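PDB 3SZP: transcriptional regulator, LysR family, which probably binds regulatory DNA in a sequence-specific way and activates virulence genes of Vibrio cholerae as a LysR-type transcription factor. Local coordinates for residues M1-D4 against D5-L8; A30-T33 against R34-A38; Q169-S173 against H174-T178. All blocks are in the same frame, centred on the assembly; numbering follows the deposited sequence.

In the fold
Contacts 1 and 2 belong to the helix-turn-helix region, on helices 3-15 and 29-43, and their centres lie about 11 Å apart. They touch through the D5–R35 salt bridge and through L8 against I32. Both are partly buried: leucines or isoleucines lie inward, charged and hydroxyl side chains elsewhere. Contact 1 also faces the second subunit, whereas contact 2 turns T31 and R34 outward. Contact 3, a surface contact in the LysR substrate-binding domain, has its centre about 60 Å from that of contact 1 and about 53 Å from that of contact 2. There the regular backbone bonding of the helices gives way to a stacked tyrosine–histidine pair joining helix 168-173 to the loop that follows.

Contact 1: residues M1-D4 against D5-L8; sequences MKLD and DLNL
K2 and D5 both set CG anti to their own carbonyl carbon (chi1 -49° and -66°), which lays the two side chains alongside each other, pointing the same way. The touch is made by methylene against carboxylate, K2 CB to D5 OD2 at 3.6 Å, and not by charge, since K2 NZ stands 6.2 Å from D5 OD2. A water completes the link: it accepts from K2 N and donates to D5 OD2 at 3.0 Å. The other carboxylate oxygen, OD1, forms a salt bridge with R35, so both oxygens of this buried group have partners. K2 is the N-cap residue of helix 3-15, the first helix of the LysR helix-turn-helix domain, and its carbonyl opens the helical bonding. L6 N reaches K2 O at 3.1 Å, while D5 N adds a weak bond to the same oxygen. N7 N to L3 O (2.7 Å) and L8 N to D4 O (2.8 Å) continue the pattern. On the apolar side L6 CD2 meets M1 CE at 4.2 Å and L3 CD2 at 4.5 Å. D4 OD1 accepts from L3 N of the second subunit, L3 N pairs in return with that chain's D4 OD1, and D4 N with its D4 OD2.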
loop_
_atom_site.group_PDB
_atom_site.type_symbol
_atom_site.label_atom_id
_atom_site.label_comp_id
_atom_site.label_asym_id
_atom_site.label_seq_id
_atom_site.Cartn_x
_atom_site.Cartn_y
_atom_site.Cartn_z
ATOM N N MET A 1 7.881 -24.058 17.936
ATOM C CA MET A 1 8.163 -23.602 16.579
ATOM C C MET A 1 8.088 -24.752 15.580
ATOM O O MET A 1 8.811 -25.733 15.698
ATOM C CB MET A 1 9.545 -22.948 16.490
ATOM C CG MET A 1 9.741 -22.104 15.224
ATOM S SD MET A 1 11.320 -22.362 14.377
ATOM C CE MET A 1 11.125 -24.061 13.840
ATOM N N LYS A 2 7.222 -24.609 14.586
ATOM C CA LYS A 2 7.070 -25.615 13.551
ATOM C C LYS A 2 8.004 -25.372 12.372
ATOM O O LYS A 2 7.994 -24.306 11.761
ATOM C CB LYS A 2 5.617 -25.657 13.106
ATOM C CG LYS A 2 4.676 -25.742 14.294
ATOM C CD LYS A 2 3.424 -26.531 13.967
ATOM C CE LYS A 2 2.445 -26.523 15.133
ATOM N NZ LYS A 2 3.030 -27.159 16.337
ATOM N N LEU A 3 8.828 -26.364 12.066
ATOM C CA LEU A 3 9.763 -26.265 10.953
ATOM C C LEU A 3 9.024 -26.042 9.628
ATOM O O LEU A 3 9.542 -25.393 8.720
ATOM C CB LEU A 3 10.636 -27.519 10.895
ATOM C CG LEU A 3 11.582 -27.765 12.074
ATOM C CD1 LEU A 3 12.183 -29.143 11.994
ATOM C CD2 LEU A 3 12.690 -26.745 12.085
ATOM N N ASP A 4 7.802 -26.557 9.518
ATOM C CA ASP A 4 7.013 -26.347 8.304
ATOM C C ASP A 4 6.592 -24.890 8.146
ATOM O O ASP A 4 6.516 -24.383 7.026
ATOM C CB ASP A 4 5.794 -27.269 8.252
ATOM C CG ASP A 4 6.161 -28.677 7.858
ATOM O OD1 ASP A 4 6.954 -28.829 6.899
ATOM O OD2 ASP A 4 5.679 -29.634 8.506
ATOM N N ASP A 5 6.329 -24.214 9.262
ATOM C CA ASP A 5 5.989 -22.787 9.198
ATOM C C ASP A 5 7.222 -21.968 8.816
ATOM O O ASP A 5 7.144 -21.042 7.999
ATOM C CB ASP A 5 5.385 -22.302 10.511
ATOM C CG ASP A 5 4.030 -22.945 10.814
ATOM O OD1 ASP A 5 3.397 -23.527 9.913
ATOM O OD2 ASP A 5 3.576 -22.856 11.963
ATOM N N LEU A 6 8.363 -22.342 9.399
ATOM C CA LEU A 6 9.655 -21.748 9.056
ATOM C C LEU A 6 9.929 -21.969 7.573
ATOM O O LEU A 6 10.347 -21.057 6.863
ATOM C CB LEU A 6 10.770 -22.379 9.897
ATOM C CG LEU A 6 12.176 -21.838 9.647
ATOM C CD1 LEU A 6 12.241 -20.330 9.946
ATOM C CD2 LEU A 6 13.203 -22.584 10.488
ATOM N N ASN A 7 9.681 -23.190 7.108
ATOM C CA ASN A 7 9.831 -23.498 5.692
ATOM C C ASN A 7 8.883 -22.698 4.839
ATOM O O ASN A 7 9.242 -22.279 3.740
ATOM C CB ASN A 7 9.572 -24.977 5.404
ATOM C CG ASN A 7 10.008 -25.369 4.008
ATOM O OD1 ASN A 7 11.097 -25.001 3.567
ATOM N ND2 ASN A 7 9.163 -26.110 3.301
ATOM N N LEU A 8 7.663 -22.514 5.340
ATOM C CA LEU A 8 6.646 -21.760 4.612
ATOM C C LEU A 8 7.090 -20.305 4.511
ATOM O O LEU A 8 6.903 -19.658 3.486
ATOM C CB LEU A 8 5.280 -21.830 5.303
ATOM C CG LEU A 8 4.240 -20.909 4.623
ATOM C CD1 LEU A 8 4.016 -21.366 3.177
ATOM C CD2 LEU A 8 2.904 -20.864 5.373
HETATM O O HOH W 1 5.120 -22.095 14.387
#

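Contact 2: residues A30-T33 against R34-A38; sequences ATIT and RRIQA
T31 and R34 meet one turn apart on the outer side of helix 29-43, where a water joins their polar ends. The water lies 2.6 Å from T31 OG1 and accepts a hydrogen bond from R34 NH1 at 2.8 Å. R34 sends CG anti to its backbone N (chi1 -163°) and bends at chi3, and the chain thereby folds back along the helix until one face of its guanidinium covers T31 CA, 4.0 Å from the plane and over its centre.

The backbone acceptors of the first turn are taken in order. A30 O receives R34 N, T31 O receives R35 N at 2.9 Å, I32 O receives I36 N at 3.0 Å, and T33 O receives Q37 N with an N-H...O angle of 164°. I32 O has a second, weak donor in R35 N. Among the side chains, T33 OG1 is bonded to V29 O, one turn back. R35 runs its aliphatic part past T31, with CG 3.3 Å from T31 O and CD 3.9 Å from T31 CG2, and its NE forms a salt bridge with D5 of helix 3-15.

The buried side is apolar: I32 and I36 lie side by side, CG2 to CG1 at 4.2 Å. I32 also packs on L8 and V12 of helix 3-15 and on Y18 and T21 of helix 18-25. Helix 29-43, the third of the winged helix-turn-helix domain, thus packs one side on helices 3-15 and 18-25; in LysR-type regulators this is the recognition helix, which probably meets DNA here too.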
loop_
_atom_site.group_PDB
_atom_site.type_symbol
_atom_site.label_atom_id
_atom_site.label_comp_id
_atom_site.label_asym_id
_atom_site.label_seq_id
_atom_site.Cartn_x
_atom_site.Cartn_y
_atom_site.Cartn_z
ATOM N N ALA A 30 -5.299 -17.044 3.641
ATOM C CA ALA A 30 -5.683 -16.897 5.049
ATOM C C ALA A 30 -4.918 -17.879 5.933
ATOM O O ALA A 30 -4.503 -17.543 7.043
ATOM C CB ALA A 30 -7.199 -17.065 5.226
ATOM N N THR A 31 -4.735 -19.099 5.439
ATOM C CA THR A 31 -3.990 -20.104 6.190
ATOM C C THR A 31 -2.480 -19.789 6.238
ATOM O O THR A 31 -1.827 -19.994 7.261
ATOM C CB THR A 31 -4.259 -21.530 5.634
ATOM O OG1 THR A 31 -5.647 -21.851 5.822
ATOM C CG2 THR A 31 -3.389 -22.572 6.333
ATOM N N ILE A 32 -1.940 -19.282 5.131
ATOM C CA ILE A 32 -0.562 -18.804 5.105
ATOM C C ILE A 32 -0.352 -17.691 6.130
ATOM O O ILE A 32 0.643 -17.685 6.857
ATOM C CB ILE A 32 -0.138 -18.257 3.722
ATOM C CG1 ILE A 32 -0.116 -19.372 2.677
ATOM C CG2 ILE A 32 1.249 -17.557 3.823
ATOM C CD1 ILE A 32 0.343 -18.896 1.280
ATOM N N THR A 33 -1.284 -16.747 6.173
ATOM C CA THR A 33 -1.201 -15.646 7.109
ATOM C C THR A 33 -1.211 -16.152 8.537
ATOM O O THR A 33 -0.464 -15.670 9.389
ATOM C CB THR A 33 -2.391 -14.703 6.939
ATOM O OG1 THR A 33 -2.306 -14.068 5.661
ATOM C CG2 THR A 33 -2.368 -13.626 8.027
ATOM N N ARG A 34 -2.078 -17.119 8.786
ATOM C CA ARG A 34 -2.258 -17.675 10.111
ATOM C C ARG A 34 -0.991 -18.378 10.563
ATOM O O ARG A 34 -0.593 -18.280 11.719
ATOM C CB ARG A 34 -3.414 -18.673 10.075
ATOM C CG ARG A 34 -3.994 -19.053 11.420
ATOM C CD ARG A 34 -5.429 -19.601 11.238
ATOM N NE ARG A 34 -5.474 -20.839 10.449
ATOM C CZ ARG A 34 -6.337 -21.069 9.459
ATOM N NH1 ARG A 34 -7.235 -20.138 9.117
ATOM N NH2 ARG A 34 -6.318 -22.231 8.810
ATOM N N ARG A 35 -0.363 -19.081 9.630
ATOM C CA ARG A 35 0.792 -19.904 9.941
ATOM C C ARG A 35 2.043 -19.054 10.125
ATOM O O ARG A 35 2.886 -19.376 10.954
ATOM C CB ARG A 35 0.982 -21.032 8.904
ATOM C CG ARG A 35 -0.096 -22.139 9.010
ATOM C CD ARG A 35 0.114 -23.259 7.999
ATOM N NE ARG A 35 1.499 -23.712 8.025
ATOM C CZ ARG A 35 2.096 -24.398 7.055
ATOM N NH1 ARG A 35 1.416 -24.745 5.960
ATOM N NH2 ARG A 35 3.382 -24.720 7.177
ATOM N N ILE A 36 2.153 -17.956 9.383
ATOM C CA ILE A 36 3.253 -17.031 9.610
ATOM C C ILE A 36 3.092 -16.359 10.974
ATOM O O ILE A 36 4.057 -16.187 11.700
ATOM C CB ILE A 36 3.332 -15.950 8.525
ATOM C CG1 ILE A 36 3.604 -16.584 7.159
ATOM C CG2 ILE A 36 4.427 -14.953 8.864
ATOM C CD1 ILE A 36 4.994 -17.148 7.056
ATOM N N GLN A 37 1.864 -15.971 11.305
ATOM C CA GLN A 37 1.584 -15.426 12.622
ATOM C C GLN A 37 2.014 -16.390 13.716
ATOM O O GLN A 37 2.631 -15.980 14.701
ATOM C CB GLN A 37 0.100 -15.132 12.801
ATOM C CG GLN A 37 -0.213 -14.563 14.185
ATOM C CD GLN A 37 0.349 -13.157 14.373
ATOM O OE1 GLN A 37 1.366 -12.954 15.042
ATOM N NE2 GLN A 37 -0.315 -12.177 13.769
ATOM N N ALA A 38 1.679 -17.666 13.540
ATOM C CA ALA A 38 2.002 -18.673 14.529
ATOM C C ALA A 38 3.512 -18.776 14.660
ATOM O O ALA A 38 4.021 -18.888 15.761
ATOM C CB ALA A 38 1.406 -20.036 14.150
HETATM O O HOH W 2 -7.865 -20.628 6.417
#

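Contact 3: residues Q169-S173 against H174-T178; sequences QYLSS and HPQPT
H174 folds its imidazole back over the ring of Y170, four residues earlier, in an offset stack with centroids 4.2 Å apart and planes only 8° from parallel. The overlap is off-centre: H174 ND1 lies above the Y170 face toward its rim, with Y170 CE1 3.4 Å away. H174 CB also sits over the tyrosine face, a CH-pi contact 4.0 Å from the centroid. S173 closes in from the other side: its carbonyl O lies over the imidazole face opposite Y170, and its CB is 3.6 Å from H174 ND1.

What fixes the rotation of the imidazole is the bond from H174 ND1 to Y170 O, 3.0 Å long with an N-H...O angle of 157°. The acceptor lies practically in the imidazole plane. In H174, chi1 of -53° swings the ring back beside the backbone N and over Y170, and chi2 then presents ND1 to Y170 O. That oxygen thus takes two full bonds, from H174 ND1 and from S173 N (3.1 Å), and a weak one from H174 N. H174 N makes a further weak bond to L171 O.

L171 lies against the departing chain, its CD2 3.6 Å from H174 O and 4.1 Å from Q176 CA, while its CA–H points at H174 O.

Beyond the two segments, Y170 OH is hydrogen-bonded to H186 and Q187, ahead of strand 188-191, and the ring packs on I233. L171 and Q176 both rest on V253, which places the contact beside strand 233-237 of the mixed sheet and the loop after strand 251-252.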
loop_
_atom_site.group_PDB
_atom_site.type_symbol
_atom_site.label_atom_id
_atom_site.label_comp_id
_atom_site.label_asym_id
_atom_site.label_seq_id
_atom_site.Cartn_x
_atom_site.Cartn_y
_atom_site.Cartn_z
ATOM N N GLN A 169 -32.663 -17.500 -28.984
ATOM C CA GLN A 169 -33.241 -16.295 -28.414
ATOM C C GLN A 169 -32.498 -15.058 -28.918
ATOM O O GLN A 169 -33.125 -14.070 -29.280
ATOM C CB GLN A 169 -33.247 -16.345 -26.875
ATOM C CG GLN A 169 -34.175 -15.325 -26.200
ATOM C CD GLN A 169 -33.759 -14.948 -24.753
ATOM O OE1 GLN A 169 -32.969 -15.643 -24.092
ATOM N NE2 GLN A 169 -34.297 -13.832 -24.269
ATOM N N TYR A 170 -31.162 -15.106 -28.948
ATOM C CA TYR A 170 -30.385 -13.942 -29.391
ATOM C C TYR A 170 -30.615 -13.675 -30.885
ATOM O O TYR A 170 -30.821 -12.531 -31.307
ATOM C CB TYR A 170 -28.888 -14.113 -29.113
ATOM C CG TYR A 170 -28.052 -12.985 -29.684
ATOM C CD1 TYR A 170 -27.897 -11.784 -28.990
ATOM C CD2 TYR A 170 -27.438 -13.107 -30.920
ATOM C CE1 TYR A 170 -27.150 -10.740 -29.512
ATOM C CE2 TYR A 170 -26.692 -12.072 -31.454
ATOM C CZ TYR A 170 -26.548 -10.895 -30.740
ATOM O OH TYR A 170 -25.811 -9.870 -31.264
ATOM N N LEU A 171 -30.569 -14.731 -31.676
ATOM C CA LEU A 171 -30.691 -14.586 -33.112
ATOM C C LEU A 171 -32.089 -14.119 -33.516
ATOM O O LEU A 171 -32.242 -13.402 -34.500
ATOM C CB LEU A 171 -30.320 -15.889 -33.802
ATOM C CG LEU A 171 -28.839 -16.169 -33.581
ATOM C CD1 LEU A 171 -28.440 -17.508 -34.170
ATOM C CD2 LEU A 171 -28.026 -15.032 -34.180
ATOM N N SER A 172 -33.093 -14.521 -32.738
ATOM C CA SER A 172 -34.459 -14.058 -32.930
ATOM C C SER A 172 -34.535 -12.543 -32.996
ATOM O O SER A 172 -35.351 -11.988 -33.727
ATOM C CB SER A 172 -35.350 -14.540 -31.786
ATOM O OG SER A 172 -35.727 -15.892 -31.963
ATOM N N SER A 173 -33.682 -11.882 -32.224
ATOM C CA SER A 173 -33.775 -10.445 -32.051
ATOM C C SER A 173 -32.642 -9.684 -32.738
ATOM O O SER A 173 -32.688 -8.458 -32.858
ATOM C CB SER A 173 -33.786 -10.121 -30.561
ATOM O OG SER A 173 -34.229 -8.795 -30.348
ATOM N N HIS A 174 -31.621 -10.416 -33.171
ATOM C CA HIS A 174 -30.465 -9.838 -33.848
ATOM C C HIS A 174 -30.110 -10.756 -34.993
ATOM O O HIS A 174 -29.357 -11.711 -34.803
ATOM C CB HIS A 174 -29.262 -9.772 -32.908
ATOM C CG HIS A 174 -29.549 -9.088 -31.615
ATOM N ND1 HIS A 174 -30.181 -9.721 -30.566
ATOM C CD2 HIS A 174 -29.311 -7.819 -31.207
ATOM C CE1 HIS A 174 -30.317 -8.871 -29.565
ATOM N NE2 HIS A 174 -29.798 -7.711 -29.928
ATOM N N PRO A 175 -30.658 -10.480 -36.181
ATOM C CA PRO A 175 -30.488 -11.358 -37.342
ATOM C C PRO A 175 -29.037 -11.781 -37.533
ATOM O O PRO A 175 -28.132 -10.955 -37.489
ATOM C CB PRO A 175 -30.954 -10.484 -38.505
ATOM C CG PRO A 175 -32.024 -9.620 -37.883
ATOM C CD PRO A 175 -31.586 -9.369 -36.453
ATOM N N GLN A 176 -28.848 -13.082 -37.711
ATOM C CA GLN A 176 -27.562 -13.694 -38.006
ATOM C C GLN A 176 -26.701 -12.834 -38.930
ATOM O O GLN A 176 -27.189 -12.290 -39.918
ATOM C CB GLN A 176 -27.836 -15.042 -38.685
ATOM C CG GLN A 176 -26.764 -16.093 -38.524
ATOM C CD GLN A 176 -27.328 -17.489 -38.720
ATOM O OE1 GLN A 176 -28.429 -17.781 -38.267
ATOM N NE2 GLN A 176 -26.584 -18.352 -39.402
ATOM N N PRO A 177 -25.411 -12.700 -38.612
ATOM C CA PRO A 177 -24.561 -12.034 -39.601
ATOM C C PRO A 177 -24.256 -13.008 -40.728
ATOM O O PRO A 177 -24.307 -14.216 -40.493
ATOM C CB PRO A 177 -23.300 -11.680 -38.802
ATOM C CG PRO A 177 -23.260 -12.680 -37.691
ATOM C CD PRO A 177 -24.699 -12.989 -37.354
ATOM N N THR A 178 -23.978 -12.503 -41.928
ATOM C CA THR A 178 -23.671 -13.370 -43.063
ATOM C C THR A 178 -22.214 -13.224 -43.457
ATOM O O THR A 178 -21.687 -14.009 -44.244
ATOM C CB THR A 178 -24.547 -13.045 -44.292
ATOM O OG1 THR A 178 -24.035 -11.881 -44.952
ATOM C CG2 THR A 178 -25.989 -12.795 -43.876
#